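Local atomic coordinates of MsStt7d protein (Micromonas, PDB entry 4IX3), a protein that probably phosphorylates proteins using ATP through its kinase catalytic domain, the part present here, as a homolog of the state transition kinase Stt7. Residues Q45-K50 with W108-N113; K19-L24 with G39-D44; A253-L258 with R317-E322. One frame throughout, in Å; residues are numbered along the deposited sequence. Where two conformers were deposited one is given.

Contact 1 (Q45-K50 with W108-N113)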
loop_
_atom_site.group_PDB
_atom_site.type_symbol
_atom_site.label_atom_id
_atom_site.label_comp_id
_atom_site.label_asym_id
_atom_site.label_seq_id
_atom_site.Cartn_x
_atom_site.Cartn_y
_atom_site.Cartn_z
ATOM N N GLN B 45 5.922 22.210 17.860
ATOM C CA GLN B 45 6.836 21.674 16.844
ATOM C C GLN B 45 6.036 20.886 15.818
ATOM O O GLN B 45 5.357 19.928 16.161
ATOM C CB GLN B 45 7.913 20.804 17.473
ATOM C CG GLN B 45 8.775 21.530 18.469
ATOM C CD GLN B 45 9.828 20.618 19.048
ATOM O OE1 GLN B 45 10.418 19.788 18.338
ATOM N NE2 GLN B 45 10.011 20.690 20.364
ATOM N N ASP B 46 6.041 21.312 14.556
ATOM C CA ASP B 46 5.370 20.540 13.504
ATOM C C ASP B 46 6.151 19.284 13.165
ATOM O O ASP B 46 7.346 19.329 12.873
ATOM C CB ASP B 46 5.233 21.434 12.282
ATOM C CG ASP B 46 4.305 22.587 12.538
ATOM O OD1 ASP B 46 3.349 22.433 13.320
ATOM O OD2 ASP B 46 4.506 23.679 11.987
ATOM N N VAL B 47 5.460 18.148 13.248
ATOM C CA VAL B 47 6.110 16.883 13.012
ATOM C C VAL B 47 5.295 16.060 12.008
ATOM O O VAL B 47 4.139 16.403 11.711
ATOM C CB VAL B 47 6.320 16.060 14.322
ATOM C CG1 VAL B 47 7.287 16.847 15.213
ATOM C CG2 VAL B 47 5.019 15.756 15.040
ATOM N N VAL B 48 5.906 14.976 11.540
ATOM C CA VAL B 48 5.217 13.978 10.716
ATOM C C VAL B 48 5.391 12.654 11.458
ATOM O O VAL B 48 6.422 12.402 12.058
ATOM C CB VAL B 48 5.833 13.970 9.308
ATOM C CG1 VAL B 48 5.427 12.741 8.536
ATOM C CG2 VAL B 48 5.389 15.208 8.554
ATOM N N LEU B 49 4.354 11.825 11.424
ATOM C CA LEU B 49 4.236 10.623 12.251
ATOM C C LEU B 49 3.835 9.470 11.334
ATOM O O LEU B 49 2.960 9.645 10.494
ATOM C CB LEU B 49 3.094 10.813 13.268
ATOM C CG LEU B 49 3.415 11.835 14.373
ATOM C CD1 LEU B 49 2.126 12.421 14.920
ATOM C CD2 LEU B 49 4.301 11.157 15.403
ATOM N N LYS B 50 4.453 8.322 11.505
ATOM C CA LYS B 50 4.092 7.158 10.670
ATOM C C LYS B 50 3.850 5.952 11.541
ATOM O O LYS B 50 4.662 5.665 12.435
ATOM C CB LYS B 50 5.240 6.798 9.695
ATOM C CG LYS B 50 4.860 5.679 8.709
ATOM C CD LYS B 50 5.942 5.483 7.637
ATOM C CE LYS B 50 5.513 4.411 6.675
ATOM N NZ LYS B 50 6.583 4.196 5.619
ATOM N N TRP B 108 5.177 3.860 16.416
ATOM C CA TRP B 108 5.193 5.087 15.622
ATOM C C TRP B 108 6.599 5.574 15.385
ATOM O O TRP B 108 7.463 5.465 16.281
ATOM C CB TRP B 108 4.444 6.217 16.315
ATOM C CG TRP B 108 2.974 5.952 16.417
ATOM C CD1 TRP B 108 2.279 5.199 17.362
ATOM C CD2 TRP B 108 1.999 6.463 15.494
ATOM N NE1 TRP B 108 0.930 5.251 17.079
ATOM C CE2 TRP B 108 0.700 6.022 15.960
ATOM C CE3 TRP B 108 2.072 7.304 14.380
ATOM C CZ2 TRP B 108 -0.447 6.321 15.263
ATOM C CZ3 TRP B 108 0.913 7.626 13.699
ATOM C CH2 TRP B 108 -0.331 7.138 14.119
ATOM N N LEU B 109 6.871 6.156 14.205
ATOM C CA LEU B 109 8.103 6.932 13.947
ATOM C C LEU B 109 7.728 8.390 13.831
ATOM O O LEU B 109 6.632 8.753 13.377
ATOM C CB LEU B 109 8.734 6.435 12.644
ATOM C CG LEU B 109 9.002 4.944 12.586
ATOM C CD1 LEU B 109 9.748 4.611 11.292
ATOM C CD2 LEU B 109 9.798 4.469 13.811
ATOM N N MET B 110 8.685 9.278 14.151
ATOM C CA MET B 110 8.450 10.710 14.099
ATOM C C MET B 110 9.637 11.431 13.448
ATOM O O MET B 110 10.796 11.088 13.711
ATOM C CB MET B 110 8.213 11.254 15.516
ATOM C CG MET B 110 7.734 12.706 15.549
ATOM S SD MET B 110 7.144 13.225 17.175
ATOM C CE MET B 110 8.706 13.477 18.022
ATOM N N TRP B 111 9.280 12.388 12.597
ATOM C CA TRP B 111 10.261 13.279 11.965
ATOM C C TRP B 111 9.850 14.717 12.143
ATOM O O TRP B 111 8.657 15.030 12.280
ATOM C CB TRP B 111 10.369 13.012 10.460
ATOM C CG TRP B 111 10.805 11.629 10.116
ATOM C CD1 TRP B 111 12.040 11.167 9.766
ATOM C CD2 TRP B 111 9.910 10.478 9.999
ATOM N NE1 TRP B 111 11.983 9.827 9.431
ATOM C CE2 TRP B 111 10.718 9.359 9.599
ATOM C CE3 TRP B 111 8.531 10.293 10.191
ATOM C CZ2 TRP B 111 10.149 8.119 9.316
ATOM C CZ3 TRP B 111 7.978 9.064 9.870
ATOM C CH2 TRP B 111 8.776 8.004 9.453
ATOM N N ALA B 112 10.817 15.645 11.962
ATOM C CA ALA B 112 10.430 17.030 11.787
ATOM C C ALA B 112 9.642 17.166 10.478
ATOM O O ALA B 112 9.960 16.489 9.484
ATOM C CB ALA B 112 11.664 17.900 11.641
ATOM N N ASN B 113 8.659 18.065 10.477
ATOM C CA ASN B 113 7.984 18.473 9.253
ATOM C C ASN B 113 8.911 19.493 8.569
ATOM O O ASN B 113 9.048 20.635 9.040
ATOM C CB ASN B 113 6.614 19.080 9.571
ATOM C CG ASN B 113 5.844 19.430 8.325
ATOM O OD1 ASN B 113 6.444 19.603 7.261
ATOM N ND2 ASN B 113 4.526 19.526 8.420
HETATM O O HOH W 1 3.083 18.904 10.674
#
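The indole of Trp111 turns its edge to strand 45-50: Lys50 CB lies in the ring plane, 3.6 Å from Trp111 CZ3, and Val48 O sits near that plane, 3.5 Å from Trp111 CE3. The ring of Phe84 also meets this indole, and Asn70 OD1 accepts from its NE1. Trp108 lies obliquely against the strand, with CE3 3.8 Å from Leu49 CB; its NE1 bonds to Thr104 O. On the face of the sheet turned from Trp111, Leu49 and Met110 run side by side, Leu49 CD2 3.8 Å from Met110 CG, and Val47 slants across the same methionine. Val48 and Trp111 exchange two backbone hydrogen bonds, as do Lys50 and Leu109. Where the pairing ends, Asn113 N reaches Asp46 O at 3.0 Å from 38° above the carbonyl plane, and a water links Val47 O to Asn113 ND2. The Lys50 chain is extended throughout, and its NZ forms a salt bridge with Glu66 on helix 59-76. This is the antiparallel β3-β5 pair of a protein kinase N-lobe, carrying Lys50, the nucleotide-binding lysine that pairs with the glutamate of helix αC, and, at Ala112, an ADP-binding residue of the hinge.

Contact 2 (K19-L24 with G39-D44)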
loop_
_atom_site.group_PDB
_atom_site.type_symbol
_atom_site.label_atom_id
_atom_site.label_comp_id
_atom_site.label_asym_id
_atom_site.label_seq_id
_atom_site.Cartn_x
_atom_site.Cartn_y
_atom_site.Cartn_z
ATOM N N LYS B 19 2.115 11.663 25.577
ATOM C CA LYS B 19 1.266 12.775 26.026
ATOM C C LYS B 19 1.617 14.120 25.355
ATOM O O LYS B 19 0.777 15.005 25.240
ATOM C CB LYS B 19 1.282 12.908 27.558
ATOM C CG LYS B 19 2.621 13.370 28.121
ATOM C CD LYS B 19 2.686 13.301 29.651
ATOM C CE LYS B 19 3.144 14.605 30.278
ATOM N NZ LYS B 19 4.439 15.134 29.739
ATOM N N ASP B 20 2.813 14.213 24.782
ATOM C CA ASP B 20 3.258 15.468 24.174
ATOM C C ASP B 20 3.010 15.514 22.656
ATOM O O ASP B 20 3.423 16.450 21.961
ATOM C CB ASP B 20 4.718 15.730 24.528
ATOM C CG ASP B 20 4.891 16.170 25.979
ATOM O OD1 ASP B 20 3.992 16.835 26.584
ATOM O OD2 ASP B 20 5.943 15.791 26.512
ATOM N N ILE B 21 2.338 14.493 22.127
ATOM C CA ILE B 21 2.131 14.394 20.676
ATOM C C ILE B 21 0.623 14.488 20.473
ATOM O O ILE B 21 -0.155 13.676 21.005
ATOM C CB ILE B 21 2.718 13.091 20.078
ATOM C CG1 ILE B 21 4.261 13.138 20.230
ATOM C CG2 ILE B 21 2.348 12.966 18.597
ATOM C CD1 ILE B 21 4.950 11.803 20.100
ATOM N N ARG B 22 0.254 15.373 19.558
ATOM C CA ARG B 22 -1.090 15.471 19.047
ATOM C C ARG B 22 -1.033 15.102 17.571
ATOM O O ARG B 22 -0.256 15.685 16.810
ATOM C CB ARG B 22 -1.670 16.880 19.229
ATOM C CG ARG B 22 -3.094 16.998 18.741
ATOM C CD ARG B 22 -3.720 18.300 19.202
ATOM N NE ARG B 22 -3.052 19.449 18.608
ATOM C CZ ARG B 22 -3.339 19.923 17.398
ATOM N NH1 ARG B 22 -4.238 19.296 16.644
ATOM N NH2 ARG B 22 -2.725 21.014 16.943
ATOM N N VAL B 23 -1.866 14.151 17.175
ATOM C CA VAL B 23 -1.923 13.680 15.792
ATOM C C VAL B 23 -3.104 14.350 15.109
ATOM O O VAL B 23 -4.198 14.473 15.682
ATOM C CB VAL B 23 -1.853 12.131 15.679
ATOM C CG1 VAL B 23 -2.904 11.429 16.518
ATOM C CG2 VAL B 23 -1.941 11.703 14.214
ATOM N N LEU B 24 -2.876 14.842 13.895
ATOM C CA LEU B 24 -3.961 15.456 13.132
ATOM C C LEU B 24 -4.568 14.416 12.181
ATOM O O LEU B 24 -3.845 13.744 11.450
ATOM C CB LEU B 24 -3.427 16.650 12.327
ATOM C CG LEU B 24 -3.178 17.955 13.069
ATOM C CD1 LEU B 24 -2.227 17.814 14.238
ATOM C CD2 LEU B 24 -2.678 19.018 12.105
ATOM N N GLY B 39 1.458 15.981 12.763
ATOM C CA GLY B 39 1.188 16.111 14.191
ATOM C C GLY B 39 1.908 17.322 14.751
ATOM O O GLY B 39 2.582 18.064 14.036
ATOM N N VAL B 40 1.670 17.568 16.033
ATOM C CA VAL B 40 2.315 18.682 16.725
ATOM C C VAL B 40 2.922 18.078 17.985
ATOM O O VAL B 40 2.217 17.378 18.743
ATOM C CB VAL B 40 1.304 19.785 17.103
ATOM C CG1 VAL B 40 2.020 20.894 17.857
ATOM C CG2 VAL B 40 0.633 20.357 15.854
ATOM N N PHE B 41 4.192 18.396 18.220
ATOM C CA PHE B 41 4.929 17.863 19.346
ATOM C C PHE B 41 5.170 19.045 20.304
ATOM O O PHE B 41 5.661 20.107 19.882
ATOM C CB PHE B 41 6.237 17.243 18.842
ATOM C CG PHE B 41 7.168 16.722 19.904
ATOM C CD1 PHE B 41 6.731 15.814 20.877
ATOM C CD2 PHE B 41 8.504 17.138 19.939
ATOM C CE1 PHE B 41 7.624 15.278 21.797
ATOM C CE2 PHE B 41 9.422 16.585 20.845
ATOM C CZ PHE B 41 8.971 15.653 21.802
ATOM N N LYS B 42 4.846 18.857 21.578
ATOM C CA LYS B 42 5.078 19.841 22.630
ATOM C C LYS B 42 4.395 21.162 22.325
ATOM O O LYS B 42 4.867 22.250 22.680
ATOM C CB LYS B 42 6.568 20.009 22.880
ATOM C CG LYS B 42 7.176 18.824 23.603
ATOM C CD LYS B 42 8.605 19.109 24.032
ATOM C CE LYS B 42 9.194 17.932 24.790
ATOM N NZ LYS B 42 10.480 18.353 25.396
ATOM N N GLY B 43 3.267 21.063 21.656
ATOM C CA GLY B 43 2.450 22.227 21.379
ATOM C C GLY B 43 2.909 23.138 20.266
ATOM O O GLY B 43 2.102 23.877 19.744
ATOM N N ASP B 44 4.181 23.078 19.880
ATOM C CA ASP B 44 4.683 24.058 18.912
ATOM C C ASP B 44 5.678 23.522 17.883
ATOM O O ASP B 44 6.267 24.324 17.131
ATOM C CB ASP B 44 5.269 25.257 19.651
ATOM C CG ASP B 44 6.582 24.937 20.355
ATOM O OD1 ASP B 44 6.930 23.732 20.474
ATOM O OD2 ASP B 44 7.179 25.911 20.895
#
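With its CG anti to the backbone N (chi1 176°), Phe41 lies beside Ile21, whose CG1 stands anti to its own carbonyl carbon (chi1 -66°); Phe41 CD1 and Ile21 CG1 meet obliquely at 3.7 Å. The strands are β1 and β2 of the kinase N-lobe, antiparallel at 170° and joined through the glycine-rich loop that holds the ADP-binding residues Ser30 and Gly31. Phe41 and Ile21 share the face of the sheet that packs on Met110. One face of the phenyl ring is covered by Lys42 CG, 3.9 Å above the plane of Phe41 and over its centre, while Asp20 CB approaches Phe41 CE1. Arg22 and Val40 exchange two backbone hydrogen bonds, and Lys42 N gives a third, to Asp20 O at 2.8 Å, just where the chain leaves β2. On the other face the Arg22 chain, bent at chi3, runs alongside Val40 and brings NH2 to 3.6 Å from Val40 CG2. Further along, Leu24 CD1 slants across the same Val40 methyl. Gly39 allows the strands to close up opposite Val23: its CA lies 3.0 Å from Arg22 O, and a CB on Gly39 would stand 2.8 Å from that oxygen, a clash.

Contact 3 (A253-L258 with R317-E322)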
loop_
_atom_site.group_PDB
_atom_site.type_symbol
_atom_site.label_atom_id
_atom_site.label_comp_id
_atom_site.label_asym_id
_atom_site.label_seq_id
_atom_site.Cartn_x
_atom_site.Cartn_y
_atom_site.Cartn_z
ATOM N N ALA B 253 17.236 9.504 -10.120
ATOM C CA ALA B 253 17.687 10.899 -10.099
ATOM C C ALA B 253 17.668 11.473 -11.545
ATOM O O ALA B 253 17.341 12.645 -11.704
ATOM C CB ALA B 253 19.087 11.010 -9.522
ATOM N N GLY B 254 17.978 10.657 -12.557
ATOM C CA GLY B 254 17.817 11.127 -13.956
ATOM C C GLY B 254 16.376 11.455 -14.322
ATOM O O GLY B 254 16.118 12.480 -14.927
ATOM N N CYS B 255 15.429 10.668 -13.785
ATOM C CA CYS B 255 14.031 11.015 -13.947
ATOM C C CYS B 255 13.668 12.318 -13.299
ATOM O O CYS B 255 12.938 13.112 -13.873
ATOM C CB CYS B 255 13.134 9.890 -13.397
ATOM S SG CYS B 255 13.218 8.307 -14.289
ATOM N N VAL B 256 14.156 12.536 -12.057
ATOM C CA VAL B 256 13.895 13.823 -11.399
ATOM C C VAL B 256 14.461 14.944 -12.296
ATOM O O VAL B 256 13.792 15.957 -12.462
ATOM C CB VAL B 256 14.605 13.866 -10.021
ATOM C CG1 VAL B 256 14.557 15.262 -9.393
ATOM C CG2 VAL B 256 13.954 12.848 -9.070
ATOM N N MET B 257 15.685 14.783 -12.780
ATOM C CA MET B 257 16.282 15.810 -13.615
ATOM C C MET B 257 15.452 16.129 -14.868
ATOM O O MET B 257 15.248 17.315 -15.187
ATOM C CB MET B 257 17.653 15.369 -14.053
ATOM C CG MET B 257 18.333 16.424 -14.938
ATOM S SD MET B 257 20.094 16.206 -14.975
ATOM C CE MET B 257 20.530 17.446 -16.219
ATOM N N LEU B 258 14.956 15.082 -15.554
ATOM C CA LEU B 258 14.093 15.322 -16.717
ATOM C C LEU B 258 12.904 16.179 -16.340
ATOM O O LEU B 258 12.506 17.070 -17.087
ATOM C CB LEU B 258 13.600 14.005 -17.291
ATOM C CG LEU B 258 14.678 13.172 -18.022
ATOM C CD1 LEU B 258 14.285 11.721 -18.189
ATOM C CD2 LEU B 258 15.009 13.779 -19.401
ATOM N N ARG B 317 24.228 10.066 -18.731
ATOM C CA ARG B 317 25.080 9.408 -17.727
ATOM C C ARG B 317 24.276 8.732 -16.616
ATOM O O ARG B 317 24.568 7.606 -16.238
ATOM C CB ARG B 317 26.016 10.435 -17.037
ATOM C CG ARG B 317 27.020 11.159 -17.945
ATOM C CD ARG B 317 27.951 10.110 -18.455
ATOM N NE ARG B 317 28.690 9.468 -17.344
ATOM C CZ ARG B 317 28.686 8.157 -17.096
ATOM N NH1 ARG B 317 28.061 7.300 -17.903
ATOM N NH2 ARG B 317 29.357 7.684 -16.053
ATOM N N LEU B 318 23.263 9.430 -16.121
ATOM C CA LEU B 318 22.448 8.888 -15.042
ATOM C C LEU B 318 21.493 7.793 -15.522
ATOM O O LEU B 318 20.943 7.060 -14.689
ATOM C CB LEU B 318 21.613 10.036 -14.435
ATOM C CG LEU B 318 22.418 11.049 -13.566
ATOM C CD1 LEU B 318 21.575 12.242 -13.221
ATOM C CD2 LEU B 318 22.923 10.365 -12.274
ATOM N N MET B 319 21.244 7.723 -16.829
ATOM C CA MET B 319 20.203 6.850 -17.386
ATOM C C MET B 319 20.754 5.881 -18.430
ATOM O O MET B 319 20.009 5.416 -19.321
ATOM C CB MET B 319 19.029 7.690 -17.879
ATOM C CG MET B 319 18.471 8.601 -16.775
ATOM S SD MET B 319 16.998 9.507 -17.214
ATOM C CE MET B 319 15.799 8.177 -17.060
ATOM N N GLU B 320 22.030 5.529 -18.310
ATOM C CA GLU B 320 22.541 4.499 -19.222
ATOM C C GLU B 320 21.746 3.201 -19.011
ATOM O O GLU B 320 21.422 2.836 -17.862
ATOM C CB GLU B 320 24.028 4.221 -18.971
ATOM C CG GLU B 320 24.986 5.241 -19.540
ATOM C CD GLU B 320 25.024 5.150 -21.065
ATOM O OE1 GLU B 320 24.600 4.131 -21.678
ATOM O OE2 GLU B 320 25.649 6.039 -21.660
ATOM N N ALA B 321 21.519 2.450 -20.078
ATOM C CA ALA B 321 20.757 1.214 -19.986
ATOM C C ALA B 321 21.433 0.203 -19.068
ATOM O O ALA B 321 20.774 -0.469 -18.259
ATOM C CB ALA B 321 20.570 0.637 -21.381
ATOM N N GLU B 322 22.764 0.118 -19.148
ATOM C CA GLU B 322 23.558 -0.821 -18.369
ATOM C C GLU B 322 24.067 -0.186 -17.099
ATOM O O GLU B 322 24.682 0.871 -17.159
ATOM C CB GLU B 322 24.732 -1.333 -19.208
ATOM C CG GLU B 322 24.299 -2.109 -20.425
ATOM C CD GLU B 322 23.658 -3.425 -20.058
ATOM O OE1 GLU B 322 24.038 -3.970 -18.993
ATOM O OE2 GLU B 322 22.826 -3.920 -20.863
#
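Leu318, in the last turn of helix 302-318, points its CB at helix 246-261 and rests it 4.0 Å from Gly254 CA. Its CD1 touches the backbone of the same glycine, lying equally near Gly254 N and Gly254 CA, so the leucine lies against bare main chain. Met319 follows, the first residue to leave helical geometry, and carries the rest of the contact. Its CG is anti to the carbonyl carbon and its SD extends onward, passing Gly254 C at 3.5 Å and meeting Leu258 CD1 at 3.6 Å, where the two side chains reach each other tip to tip. The bend at chi3 (77°) then turns the methyl aside, and Met319 CE comes 3.8 Å from Cys255 SG. An alanine in place of Met319 would probably open a gap between the end of helix 302-318 and helix 246-261, leaving Cys255 SG and Leu258 CD1 without their thioether partner. Gly254 matters to the fit as well: a CB there would stand 2.4 Å from Met319 CG, a clash. Met319 O is held by Tyr278 OH of helix 268-280, whose Leu275 also touches the methionine side chain. Beyond it the chain turns away, and Glu320 O accepts from Arg326 NE. All six touching residues are buried and apolar contact alone joins the segments: this is the C-lobe core of a protein kinase, where the end of helix αH packs on the central helix αF.

Contacts 2, 1 and 3 follow one another along the chain, each closing before the next opens. Contacts 1 and 2 belong to one antiparallel sheet, their centres 9 Å apart: strands 34-41 and 45-52 are consecutive in sequence and neighbours in the sheet. They are joined by a probable hydrogen bond from Gly39 N to Val47 O and by packing of Leu49 CD1 on Ile21 CG2. Contact 3 lies among helices on the opposite side of the chain's centre, its own centre about 31 Å from that of contact 1 and 40 Å from that of contact 2. Contacts 1 and 2 thus lie in the N-lobe, contact 3 in the C-lobe; in the cleft between, Asp168 and Asp188 bind magnesium.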